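PDB 1NY1: peptidoglycan-N-acetylmuramic acid deacetylase PdaA from Bacillus subtilis, which removes the acetyl group from N-acetylmuramic acid residues of peptidoglycan, leading to muramic delta-lactam in the spore cortex, and is required for germination. Local coordinates for residues 134-139 against 225-230; 87-92 against 128-133; 16-21 against 189-194. One frame throughout, in Å; residues are numbered along the deposited sequence.

Interaction 1 of 3, residues 134-139 against 225-230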
ATOM      1  N   GLN A 134       2.065   6.324 -16.548  1.00 17.51           N
ATOM      2  CA  GLN A 134       1.822   6.940 -15.260  1.00 16.76           C
ATOM      3  C   GLN A 134       0.430   6.604 -14.748  1.00 16.64           C
ATOM      4  O   GLN A 134      -0.581   6.920 -15.375  1.00 16.84           O
ATOM      5  CB  GLN A 134       2.006   8.459 -15.324  1.00 16.74           C
ATOM      6  CG  GLN A 134       1.814   9.112 -13.965  1.00 17.17           C
ATOM      7  CD  GLN A 134       2.152  10.590 -13.940  1.00 18.45           C
ATOM      8  OE1 GLN A 134       1.983  11.253 -12.916  1.00 19.44           O
ATOM      9  NE2 GLN A 134       2.632  11.114 -15.064  1.00 14.98           N
ATOM     10  N   ASP A 135       0.415   5.941 -13.597  1.00 14.27           N
ATOM     11  CA  ASP A 135      -0.796   5.511 -12.915  1.00 14.74           C
ATOM     12  C   ASP A 135      -1.517   6.668 -12.266  1.00 14.55           C
ATOM     13  O   ASP A 135      -0.988   7.778 -12.186  1.00 14.02           O
ATOM     14  CB  ASP A 135      -0.443   4.518 -11.804  1.00 14.48           C
ATOM     15  CG  ASP A 135      -0.094   3.150 -12.328  1.00 14.62           C
ATOM     16  OD1 ASP A 135       1.075   2.729 -12.182  1.00 14.39           O
ATOM     17  OD2 ASP A 135      -1.001   2.490 -12.876  1.00 17.83           O
ATOM     18  N   ASN A 136      -2.725   6.400 -11.785  1.00 15.13           N
ATOM     19  CA  ASN A 136      -3.460   7.427 -11.073  1.00 14.85           C
ATOM     20  C   ASN A 136      -2.569   7.730  -9.875  1.00 15.40           C
ATOM     21  O   ASN A 136      -1.793   6.874  -9.442  1.00 14.27           O
ATOM     22  CB  ASN A 136      -4.825   6.907 -10.614  1.00 14.42           C
ATOM     23  CG  ASN A 136      -5.776   6.680 -11.772  1.00 16.60           C
ATOM     24  OD1 ASN A 136      -5.890   7.521 -12.668  1.00 15.84           O
ATOM     25  ND2 ASN A 136      -6.474   5.548 -11.758  1.00 16.26           N
ATOM     26  N   LEU A 137      -2.681   8.950  -9.362  1.00 14.01           N
ATOM     27  CA  LEU A 137      -1.881   9.430  -8.235  1.00 16.10           C
ATOM     28  C   LEU A 137      -2.279   8.885  -6.867  1.00 13.39           C
ATOM     29  O   LEU A 137      -3.278   9.312  -6.293  1.00 13.52           O
ATOM     30  CB  LEU A 137      -1.944  10.961  -8.177  1.00 16.14           C
ATOM     31  CG  LEU A 137      -1.509  11.743  -9.421  1.00 20.89           C
ATOM     32  CD1 LEU A 137      -1.584  13.251  -9.160  1.00 21.75           C
ATOM     33  CD2 LEU A 137      -0.107  11.340  -9.777  1.00 22.30           C
ATOM     34  N   TYR A 138      -1.482   7.958  -6.345  1.00 13.29           N
ATOM     35  CA  TYR A 138      -1.730   7.371  -5.032  1.00 11.31           C
ATOM     36  C   TYR A 138      -0.520   7.607  -4.157  1.00 11.67           C
ATOM     37  O   TYR A 138       0.615   7.494  -4.614  1.00 12.88           O
ATOM     38  CB  TYR A 138      -1.962   5.870  -5.144  1.00 11.82           C
ATOM     39  CG  TYR A 138      -3.225   5.534  -5.874  1.00  9.55           C
ATOM     40  CD1 TYR A 138      -4.457   5.986  -5.401  1.00 11.47           C
ATOM     41  CD2 TYR A 138      -3.193   4.798  -7.054  1.00 11.53           C
ATOM     42  CE1 TYR A 138      -5.629   5.715  -6.091  1.00 11.67           C
ATOM     43  CE2 TYR A 138      -4.361   4.518  -7.749  1.00 12.52           C
ATOM     44  CZ  TYR A 138      -5.575   4.982  -7.262  1.00 13.77           C
ATOM     45  OH  TYR A 138      -6.737   4.726  -7.949  1.00 14.13           O
ATOM     46  N   LEU A 139      -0.765   7.918  -2.893  1.00 10.77           N
ATOM     47  CA  LEU A 139       0.323   8.173  -1.977  1.00 13.99           C
ATOM     48  C   LEU A 139       0.167   7.468  -0.651  1.00 13.00           C
ATOM     49  O   LEU A 139      -0.939   7.298  -0.140  1.00 13.05           O
ATOM     50  CB  LEU A 139       0.441   9.675  -1.712  1.00 14.35           C
ATOM     51  CG  LEU A 139       1.344  10.081  -0.542  1.00 18.18           C
ATOM     52  CD1 LEU A 139       2.782   9.683  -0.840  1.00 17.87           C
ATOM     53  CD2 LEU A 139       1.240  11.580  -0.308  1.00 18.22           C
ATOM     54  N   SER A 225      -8.127  -4.285  -7.017  1.00 11.63           N
ATOM     55  CA  SER A 225      -7.060  -3.295  -6.933  1.00 12.09           C
ATOM     56  C   SER A 225      -7.548  -1.976  -6.362  1.00  9.81           C
ATOM     57  O   SER A 225      -8.746  -1.760  -6.203  1.00 10.99           O
ATOM     58  CB  SER A 225      -6.486  -3.039  -8.325  1.00 11.52           C
ATOM     59  OG  SER A 225      -7.425  -2.302  -9.097  1.00 13.22           O
ATOM     60  N   ILE A 226      -6.604  -1.086  -6.068  1.00 10.57           N
ATOM     61  CA  ILE A 226      -6.945   0.221  -5.537  1.00 10.24           C
ATOM     62  C   ILE A 226      -7.733   0.981  -6.605  1.00 10.57           C
ATOM     63  O   ILE A 226      -8.669   1.719  -6.289  1.00  9.56           O
ATOM     64  CB  ILE A 226      -5.675   1.012  -5.146  1.00 11.46           C
ATOM     65  CG1 ILE A 226      -4.919   0.267  -4.034  1.00 13.70           C
ATOM     66  CG2 ILE A 226      -6.046   2.434  -4.726  1.00 11.50           C
ATOM     67  CD1 ILE A 226      -5.713   0.054  -2.750  1.00 12.71           C
ATOM     68  N   ASP A 227      -7.359   0.803  -7.870  1.00 10.64           N
ATOM     69  CA  ASP A 227      -8.089   1.465  -8.946  1.00 13.47           C
ATOM     70  C   ASP A 227      -9.529   0.957  -8.962  1.00 12.68           C
ATOM     71  O   ASP A 227     -10.459   1.740  -9.152  1.00 14.62           O
ATOM     72  CB  ASP A 227      -7.436   1.208 -10.315  1.00 11.43           C
ATOM     73  CG  ASP A 227      -6.352   2.221 -10.655  1.00 13.69           C
ATOM     74  OD1 ASP A 227      -6.324   3.309 -10.046  1.00 12.62           O
ATOM     75  OD2 ASP A 227      -5.531   1.934 -11.555  1.00 14.43           O
ATOM     76  N   ASP A 228      -9.720  -0.348  -8.765  1.00 12.75           N
ATOM     77  CA  ASP A 228     -11.076  -0.898  -8.749  1.00 12.76           C
ATOM     78  C   ASP A 228     -11.832  -0.279  -7.583  1.00 11.38           C
ATOM     79  O   ASP A 228     -13.003   0.085  -7.703  1.00 12.26           O
ATOM     80  CB  ASP A 228     -11.075  -2.423  -8.572  1.00 13.11           C
ATOM     81  CG  ASP A 228     -10.349  -3.154  -9.690  1.00 14.94           C
ATOM     82  OD1 ASP A 228     -10.359  -2.659 -10.838  1.00 15.89           O
ATOM     83  OD2 ASP A 228      -9.787  -4.234  -9.421  1.00 14.57           O
ATOM     84  N   LEU A 229     -11.157  -0.177  -6.446  1.00 12.35           N
ATOM     85  CA  LEU A 229     -11.757   0.403  -5.252  1.00 11.96           C
ATOM     86  C   LEU A 229     -12.261   1.805  -5.569  1.00 13.05           C
ATOM     87  O   LEU A 229     -13.409   2.144  -5.279  1.00 14.00           O
ATOM     88  CB  LEU A 229     -10.719   0.456  -4.126  1.00 13.61           C
ATOM     89  CG  LEU A 229     -11.179   0.817  -2.712  1.00 13.65           C
ATOM     90  CD1 LEU A 229     -10.116   0.368  -1.720  1.00 13.13           C
ATOM     91  CD2 LEU A 229     -11.438   2.313  -2.587  1.00 14.37           C
HETATM   92  N   MSE A 230     -11.400   2.614  -6.176  1.00 13.28           N
HETATM   93  CA  MSE A 230     -11.758   3.985  -6.522  1.00 15.01           C
HETATM   94  C   MSE A 230     -12.929   4.033  -7.504  1.00 15.92           C
HETATM   95  O   MSE A 230     -13.891   4.774  -7.304  1.00 13.61           O
HETATM   96  CB  MSE A 230     -10.555   4.706  -7.133  1.00 16.98           C
HETATM   97  CG  MSE A 230      -9.440   5.023  -6.152  1.00 19.10           C
HETATM   98 SE   MSE A 230      -9.981   6.319  -4.834  1.00 20.40          SE
HETATM   99  CE  MSE A 230     -10.031   7.890  -5.957  1.00 24.10           C
TER
HETATM  100  O   HOH W   1      -3.632   3.639 -12.325  1.00 13.39           O
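The C-terminal helix 226-234 of this NodB-type, distorted (beta/alpha) barrel begins with a capping box, and its first turn packs against strand 138-139 and the loop that runs into it. S225, at the N-cap, accepts from D228 N through OG (3.0 Å), while D228 returns the bond from S225 N to its OD2, so two amides at the helix start are satisfied by side chains. D227, between the helix's first residue I226 and D228, aims its carboxylate across the contact. Its OD1 is gripped by two donors. Y138 OH donates to D227 OD1 at 2.6 Å, meeting the anti lone pair of that oxygen, the one turned away from OD2. N136 ND2 reaches D227 OD1 at 2.8 Å in a fairly straight bond (161°) that comes from above the carboxylate plane. D227 OD2 is served by a water 2.7 Å away that also donates to D135 OD2 and accepts from N136 N. D135 OD2 and D227 OD2 are 4.8 Å apart, and the water between them probably eases the repulsion of like charges; D135 OD1 is occupied by I98 N of strand 97-100. Tyrosine suits position 138 because its ring is buried against hydrocarbon while its hydroxyl ends at a polar acceptor. I226 has CG2 anti to the backbone N, and this methyl lies over one face of the Y138 ring, 3.8 Å from its centroid and 20° off the normal. Selenomethionine M230 meets the phenol tip to tip, its CG 3.3 Å from Y138 OH.

Interaction 2 of 3, residues 87-92 against 128-133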
ATOM      1  N   LEU A  87      12.286  -4.441 -12.139  1.00 15.52           N
ATOM      2  CA  LEU A  87      11.111  -4.820 -11.361  1.00 15.81           C
ATOM      3  C   LEU A  87       9.977  -3.827 -11.595  1.00 14.82           C
ATOM      4  O   LEU A  87       8.817  -4.215 -11.718  1.00 15.40           O
ATOM      5  CB  LEU A  87      11.445  -4.885  -9.869  1.00 13.71           C
ATOM      6  CG  LEU A  87      12.273  -6.094  -9.425  1.00 13.22           C
ATOM      7  CD1 LEU A  87      12.627  -5.955  -7.953  1.00 15.72           C
ATOM      8  CD2 LEU A  87      11.489  -7.374  -9.665  1.00 15.61           C
ATOM      9  N   ILE A  88      10.317  -2.545 -11.653  1.00 14.62           N
ATOM     10  CA  ILE A  88       9.319  -1.510 -11.887  1.00 14.50           C
ATOM     11  C   ILE A  88       8.654  -1.778 -13.229  1.00 14.05           C
ATOM     12  O   ILE A  88       7.442  -1.628 -13.378  1.00 16.43           O
ATOM     13  CB  ILE A  88       9.962  -0.106 -11.939  1.00 15.62           C
ATOM     14  CG1 ILE A  88      10.456   0.299 -10.546  1.00 15.26           C
ATOM     15  CG2 ILE A  88       8.968   0.899 -12.512  1.00 13.99           C
ATOM     16  CD1 ILE A  88       9.355   0.390  -9.488  1.00 15.86           C
ATOM     17  N   LYS A  89       9.465  -2.176 -14.202  1.00 14.32           N
ATOM     18  CA  LYS A  89       8.966  -2.467 -15.540  1.00 15.92           C
ATOM     19  C   LYS A  89       8.011  -3.663 -15.484  1.00 15.65           C
ATOM     20  O   LYS A  89       6.979  -3.675 -16.159  1.00 15.20           O
ATOM     21  CB  LYS A  89      10.141  -2.766 -16.480  1.00 17.42           C
ATOM     22  CG  LYS A  89       9.797  -2.688 -17.964  1.00 21.18           C
ATOM     23  CD  LYS A  89      10.300  -1.388 -18.597  1.00 24.78           C
ATOM     24  CE  LYS A  89      11.828  -1.353 -18.668  1.00 23.88           C
ATOM     25  NZ  LYS A  89      12.339  -0.111 -19.325  1.00 22.54           N
ATOM     26  N   ARG A  90       8.350  -4.668 -14.676  1.00 15.28           N
ATOM     27  CA  ARG A  90       7.490  -5.842 -14.545  1.00 15.54           C
ATOM     28  C   ARG A  90       6.144  -5.460 -13.948  1.00 15.05           C
ATOM     29  O   ARG A  90       5.097  -5.907 -14.415  1.00 15.49           O
ATOM     30  CB  ARG A  90       8.118  -6.910 -13.647  1.00 16.23           C
ATOM     31  CG  ARG A  90       9.109  -7.830 -14.322  1.00 19.26           C
ATOM     32  CD  ARG A  90       9.287  -9.093 -13.490  1.00 18.44           C
ATOM     33  NE  ARG A  90       8.066  -9.898 -13.441  1.00 17.25           N
ATOM     34  CZ  ARG A  90       7.930 -11.006 -12.716  1.00 17.89           C
ATOM     35  NH1 ARG A  90       8.939 -11.443 -11.976  1.00 17.63           N
ATOM     36  NH2 ARG A  90       6.788 -11.683 -12.731  1.00 18.40           N
HETATM   37  N   MSE A  91       6.175  -4.642 -12.903  1.00 15.17           N
HETATM   38  CA  MSE A  91       4.944  -4.222 -12.250  1.00 13.31           C
HETATM   39  C   MSE A  91       4.036  -3.580 -13.286  1.00 15.10           C
HETATM   40  O   MSE A  91       2.848  -3.891 -13.370  1.00 15.00           O
HETATM   41  CB  MSE A  91       5.251  -3.221 -11.135  1.00 12.44           C
HETATM   42  CG  MSE A  91       6.152  -3.784 -10.046  1.00 10.24           C
HETATM   43 SE   MSE A  91       6.689  -2.495  -8.729  1.00 12.79          SE
HETATM   44  CE  MSE A  91       7.530  -3.681  -7.472  1.00 11.38           C
ATOM     45  N   SER A  92       4.609  -2.689 -14.087  1.00 13.48           N
ATOM     46  CA  SER A  92       3.850  -1.991 -15.116  1.00 15.58           C
ATOM     47  C   SER A  92       3.338  -2.924 -16.214  1.00 14.62           C
ATOM     48  O   SER A  92       2.157  -2.895 -16.561  1.00 13.76           O
ATOM     49  CB  SER A  92       4.710  -0.885 -15.739  1.00 16.31           C
ATOM     50  OG  SER A  92       3.978  -0.163 -16.713  1.00 19.58           O
ATOM     51  N   TYR A 128       8.272   7.026 -14.995  1.00 15.75           N
ATOM     52  CA  TYR A 128       7.922   7.264 -16.392  1.00 16.32           C
ATOM     53  C   TYR A 128       9.084   6.987 -17.338  1.00 17.11           C
ATOM     54  O   TYR A 128       8.890   6.448 -18.428  1.00 18.79           O
ATOM     55  CB  TYR A 128       7.425   8.698 -16.591  1.00 16.52           C
ATOM     56  CG  TYR A 128       6.899   8.956 -17.987  1.00 15.80           C
ATOM     57  CD1 TYR A 128       7.756   9.330 -19.026  1.00 16.45           C
ATOM     58  CD2 TYR A 128       5.543   8.791 -18.278  1.00 16.69           C
ATOM     59  CE1 TYR A 128       7.274   9.535 -20.322  1.00 13.74           C
ATOM     60  CE2 TYR A 128       5.053   8.989 -19.569  1.00 15.68           C
ATOM     61  CZ  TYR A 128       5.923   9.362 -20.582  1.00 15.51           C
ATOM     62  OH  TYR A 128       5.437   9.574 -21.855  1.00 16.92           O
ATOM     63  N   LYS A 129      10.287   7.365 -16.925  1.00 19.61           N
ATOM     64  CA  LYS A 129      11.483   7.140 -17.729  1.00 20.11           C
ATOM     65  C   LYS A 129      11.628   5.651 -18.014  1.00 20.40           C
ATOM     66  O   LYS A 129      12.149   5.243 -19.052  1.00 19.49           O
ATOM     67  CB  LYS A 129      12.721   7.627 -16.973  1.00 21.16           C
ATOM     68  CG  LYS A 129      14.039   7.344 -17.678  1.00 24.47           C
ATOM     69  CD  LYS A 129      15.228   7.644 -16.782  1.00 28.53           C
ATOM     70  CE  LYS A 129      16.540   7.386 -17.511  1.00 31.40           C
ATOM     71  NZ  LYS A 129      17.733   7.627 -16.643  1.00 34.84           N
ATOM     72  N   ILE A 130      11.158   4.838 -17.075  1.00 19.05           N
ATOM     73  CA  ILE A 130      11.251   3.392 -17.202  1.00 18.68           C
ATOM     74  C   ILE A 130      10.076   2.747 -17.932  1.00 19.19           C
ATOM     75  O   ILE A 130      10.266   1.939 -18.840  1.00 19.02           O
ATOM     76  CB  ILE A 130      11.359   2.733 -15.806  1.00 17.60           C
ATOM     77  CG1 ILE A 130      12.637   3.210 -15.105  1.00 15.22           C
ATOM     78  CG2 ILE A 130      11.337   1.217 -15.942  1.00 16.78           C
ATOM     79  CD1 ILE A 130      12.733   2.800 -13.649  1.00 17.57           C
ATOM     80  N   THR A 131       8.867   3.115 -17.528  1.00 18.77           N
ATOM     81  CA  THR A 131       7.648   2.541 -18.090  1.00 19.76           C
ATOM     82  C   THR A 131       6.990   3.331 -19.216  1.00 20.28           C
ATOM     83  O   THR A 131       6.243   2.769 -20.016  1.00 20.62           O
ATOM     84  CB  THR A 131       6.594   2.371 -17.000  1.00 18.66           C
ATOM     85  OG1 THR A 131       6.161   3.665 -16.566  1.00 16.81           O
ATOM     86  CG2 THR A 131       7.176   1.623 -15.813  1.00 19.21           C
ATOM     87  N   GLY A 132       7.246   4.633 -19.263  1.00 20.54           N
ATOM     88  CA  GLY A 132       6.631   5.455 -20.285  1.00 20.15           C
ATOM     89  C   GLY A 132       5.159   5.616 -19.958  1.00 20.72           C
ATOM     90  O   GLY A 132       4.368   6.069 -20.787  1.00 19.56           O
ATOM     91  N   LYS A 133       4.789   5.244 -18.736  1.00 19.85           N
ATOM     92  CA  LYS A 133       3.403   5.340 -18.303  1.00 19.72           C
ATOM     93  C   LYS A 133       3.292   6.009 -16.940  1.00 18.28           C
ATOM     94  O   LYS A 133       4.295   6.253 -16.268  1.00 17.93           O
ATOM     95  CB  LYS A 133       2.778   3.942 -18.246  1.00 22.77           C
ATOM     96  CG  LYS A 133       2.852   3.195 -19.572  1.00 25.63           C
ATOM     97  CD  LYS A 133       2.271   1.792 -19.468  1.00 28.15           C
ATOM     98  CE  LYS A 133       2.465   1.006 -20.764  1.00 30.28           C
ATOM     99  NZ  LYS A 133       1.799   1.645 -21.941  1.00 31.09           N
TER
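K89 and I130 cross obliquely, the lysine chain lying along the isoleucine methyl. CG of K89 is anti to the backbone N (chi1 -163°), and bends at chi2 and chi3 carry NZ over I130 CG2 to the backbone, where K89 NZ donates to I130 O at 3.0 Å, in the carbonyl plane and on a lone pair. The length of lysine lets it combine an apolar stem with a charged tip, and the ammonium group probably finds favourable electrostatics beside the C-terminal turn of helix 113-131. I88 meets I130 at about a right angle, CG2 to CG2, 4.2 Å apart. Here two helices of the deacetylase's (beta/alpha) barrel, 85-93 and 113-131, touch near the surface; F80 and V81 of helix 78-83 adjoin I88 and I130 respectively. T131 holds OG1 in the crowded position between backbone N and carbonyl carbon (chi1 68°). That places its methyl against the other helix, with T131 CG2 3.5 Å from S92 CB, a small residue allowing close approach, and 3.8 Å from I88 CG2. The T131 hydroxyl closes an ST turn, K133 N donating to T131 OG1 (3.0 Å, 154°), while G132, with positive phi, lets the chain leave the helix. K133 then runs past S92, bringing CD 3.8 Å from S92 OG.

Interaction 3 of 3, residues 16-21 against 189-194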
ATOM      1  N   HIS A  16     -12.760 -11.092  12.315  1.00 15.70           N
ATOM      2  CA  HIS A  16     -12.894 -10.798  10.888  1.00 14.36           C
ATOM      3  C   HIS A  16     -13.809  -9.623  10.586  1.00 15.28           C
ATOM      4  O   HIS A  16     -14.449  -9.557   9.530  1.00 13.58           O
ATOM      5  CB  HIS A  16     -13.366 -12.041  10.135  1.00 15.77           C
ATOM      6  CG  HIS A  16     -12.385 -13.166  10.185  1.00 16.13           C
ATOM      7  ND1 HIS A  16     -12.663 -14.373  10.790  1.00 18.12           N
ATOM      8  CD2 HIS A  16     -11.106 -13.250   9.749  1.00 14.57           C
ATOM      9  CE1 HIS A  16     -11.598 -15.152  10.726  1.00 16.48           C
ATOM     10  NE2 HIS A  16     -10.639 -14.495  10.098  1.00 17.15           N
ATOM     11  N   GLN A  17     -13.873  -8.694  11.529  1.00 15.68           N
ATOM     12  CA  GLN A  17     -14.685  -7.503  11.355  1.00 17.26           C
ATOM     13  C   GLN A  17     -13.764  -6.343  11.019  1.00 16.30           C
ATOM     14  O   GLN A  17     -12.646  -6.260  11.521  1.00 13.91           O
ATOM     15  CB  GLN A  17     -15.467  -7.196  12.633  1.00 18.35           C
ATOM     16  CG  GLN A  17     -16.556  -8.206  12.952  1.00 17.68           C
ATOM     17  CD  GLN A  17     -17.497  -8.433  11.780  1.00 20.10           C
ATOM     18  OE1 GLN A  17     -17.925  -7.487  11.124  1.00 19.36           O
ATOM     19  NE2 GLN A  17     -17.835  -9.692  11.526  1.00 20.59           N
ATOM     20  N   PRO A  18     -14.214  -5.440  10.146  1.00 17.77           N
ATOM     21  CA  PRO A  18     -13.390  -4.289   9.773  1.00 17.56           C
ATOM     22  C   PRO A  18     -13.018  -3.470  11.005  1.00 17.82           C
ATOM     23  O   PRO A  18     -13.857  -3.222  11.867  1.00 19.87           O
ATOM     24  CB  PRO A  18     -14.300  -3.511   8.825  1.00 18.88           C
ATOM     25  CG  PRO A  18     -15.111  -4.594   8.178  1.00 18.64           C
ATOM     26  CD  PRO A  18     -15.452  -5.485   9.350  1.00 18.84           C
ATOM     27  N   PRO A  19     -11.746  -3.063  11.117  1.00 17.17           N
ATOM     28  CA  PRO A  19     -11.316  -2.263  12.265  1.00 17.47           C
ATOM     29  C   PRO A  19     -11.772  -0.823  12.052  1.00 18.70           C
ATOM     30  O   PRO A  19     -12.212  -0.471  10.957  1.00 17.05           O
ATOM     31  CB  PRO A  19      -9.798  -2.410  12.230  1.00 18.69           C
ATOM     32  CG  PRO A  19      -9.518  -2.484  10.757  1.00 17.25           C
ATOM     33  CD  PRO A  19     -10.597  -3.424  10.265  1.00 16.16           C
ATOM     34  N   ASP A  20     -11.682  -0.001  13.092  1.00 19.49           N
ATOM     35  CA  ASP A  20     -12.078   1.400  12.987  1.00 21.02           C
ATOM     36  C   ASP A  20     -11.055   2.280  13.686  1.00 21.95           C
ATOM     37  O   ASP A  20     -10.700   2.038  14.841  1.00 22.34           O
ATOM     38  CB  ASP A  20     -13.463   1.613  13.602  1.00 22.88           C
ATOM     39  CG  ASP A  20     -13.963   3.039  13.430  1.00 24.07           C
ATOM     40  OD1 ASP A  20     -13.560   3.916  14.214  1.00 26.56           O
ATOM     41  OD2 ASP A  20     -14.747   3.282  12.494  1.00 28.09           O
ATOM     42  N   ALA A  21     -10.580   3.303  12.981  1.00 22.54           N
ATOM     43  CA  ALA A  21      -9.573   4.211  13.522  1.00 24.04           C
ATOM     44  C   ALA A  21     -10.132   5.293  14.444  1.00 24.86           C
ATOM     45  O   ALA A  21      -9.380   6.117  14.967  1.00 26.13           O
ATOM     46  CB  ALA A  21      -8.796   4.859  12.378  1.00 24.07           C
ATOM     47  N   GLN A 189      -6.344 -11.739  10.292  1.00  9.53           N
ATOM     48  CA  GLN A 189      -6.775 -10.346  10.204  1.00 10.15           C
ATOM     49  C   GLN A 189      -7.703 -10.038   9.041  1.00  9.93           C
ATOM     50  O   GLN A 189      -8.199  -8.922   8.928  1.00  7.58           O
ATOM     51  CB  GLN A 189      -5.552  -9.420  10.147  1.00  7.58           C
ATOM     52  CG  GLN A 189      -4.733  -9.447  11.430  1.00  9.59           C
ATOM     53  CD  GLN A 189      -3.626  -8.412  11.455  1.00 14.14           C
ATOM     54  OE1 GLN A 189      -3.858  -7.234  11.188  1.00 16.11           O
ATOM     55  NE2 GLN A 189      -2.421  -8.842  11.804  1.00 13.63           N
ATOM     56  N   ALA A 190      -7.945 -11.022   8.182  1.00  9.36           N
ATOM     57  CA  ALA A 190      -8.807 -10.809   7.025  1.00 10.70           C
ATOM     58  C   ALA A 190     -10.193 -10.303   7.386  1.00 12.71           C
ATOM     59  O   ALA A 190     -10.790 -10.721   8.378  1.00 11.69           O
ATOM     60  CB  ALA A 190      -8.923 -12.093   6.215  1.00 11.16           C
ATOM     61  N   HIS A 191     -10.691  -9.377   6.577  1.00 13.56           N
ATOM     62  CA  HIS A 191     -12.017  -8.833   6.776  1.00 12.02           C
ATOM     63  C   HIS A 191     -12.522  -8.176   5.501  1.00 12.59           C
ATOM     64  O   HIS A 191     -11.744  -7.832   4.604  1.00 11.89           O
ATOM     65  CB  HIS A 191     -12.039  -7.832   7.939  1.00 11.89           C
ATOM     66  CG  HIS A 191     -10.987  -6.766   7.862  1.00 11.08           C
ATOM     67  ND1 HIS A 191     -11.172  -5.575   7.194  1.00 13.00           N
ATOM     68  CD2 HIS A 191      -9.746  -6.707   8.397  1.00  9.83           C
ATOM     69  CE1 HIS A 191     -10.091  -4.826   7.322  1.00 10.84           C
ATOM     70  NE2 HIS A 191      -9.209  -5.489   8.049  1.00 13.11           N
ATOM     71  N   PRO A 192     -13.845  -8.034   5.389  1.00  9.42           N
ATOM     72  CA  PRO A 192     -14.456  -7.411   4.215  1.00 10.89           C
ATOM     73  C   PRO A 192     -13.905  -5.999   4.017  1.00 10.09           C
ATOM     74  O   PRO A 192     -13.855  -5.201   4.954  1.00 11.15           O
ATOM     75  CB  PRO A 192     -15.937  -7.419   4.570  1.00 10.57           C
ATOM     76  CG  PRO A 192     -16.072  -8.703   5.327  1.00 12.34           C
ATOM     77  CD  PRO A 192     -14.869  -8.664   6.242  1.00 11.39           C
ATOM     78  N   GLY A 193     -13.482  -5.707   2.793  1.00 11.25           N
ATOM     79  CA  GLY A 193     -12.952  -4.392   2.487  1.00 10.51           C
ATOM     80  C   GLY A 193     -11.542  -4.123   2.981  1.00  9.63           C
ATOM     81  O   GLY A 193     -11.060  -2.997   2.884  1.00 10.80           O
ATOM     82  N   ALA A 194     -10.869  -5.145   3.499  1.00  9.27           N
ATOM     83  CA  ALA A 194      -9.513  -4.965   4.009  1.00  9.27           C
ATOM     84  C   ALA A 194      -8.517  -4.509   2.962  1.00 10.43           C
ATOM     85  O   ALA A 194      -8.530  -4.975   1.824  1.00  9.93           O
ATOM     86  CB  ALA A 194      -9.009  -6.264   4.632  1.00  9.48           C
TER
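The imidazole of H191 is the flat centre of this contact, which sets the proline-rich loop 16-21 against a type II beta turn, H191 to A194, leading into barrel strand 194-198. P19 CD sits over one face of the H191 ring, 3.5 Å from the centroid and 24° off the normal, a CH-pi contact with the two side chains crossing at about a right angle. The opposite face is covered by A194 CB from the turn itself. With CG in the crowded position between backbone N and carbonyl carbon (chi1 51°), the ring is turned toward P18 and P19; its ND1 is buried with no partner in the model. H16 O lies 3.4 Å from both H191 CB and P192 CD. A190 O, likewise without a conventional partner, meets H16 CA in a CA-H...O contact of 3.3 Å.

Proline and glycine suit the two central turn positions: the P192 ring restricts phi to the value wanted at the second position, G193 takes the positive phi (76°) a type II turn needs, and A194 N closes the turn by donating to H191 O at 3.0 Å. Farther out, G193 bonds through its backbone to G38 and T44, and A194 pairs with Y46 of strand 44-51. S13 touches H191, and its OG bonds to Q17 O.

Interactions 1 and 2 follow one another in sequence: helix 113-131 ends in the second and its exit loop enters the first, with centres 15 Å apart. Each lies near the metal site without being part of it. The side chains of Y138 and I88 are each about 10 Å from that of H101, a metal ligand, and Y138 is also about 10 Å from that of D50, the probable proton acceptor. Interaction 3 is away from the annotated sites, its centre 32 Å from that of interaction 2 on the opposite side of the chain's centre. Its segments alternate along the chain with those of interaction 1; their nearest atoms are about 6 Å apart.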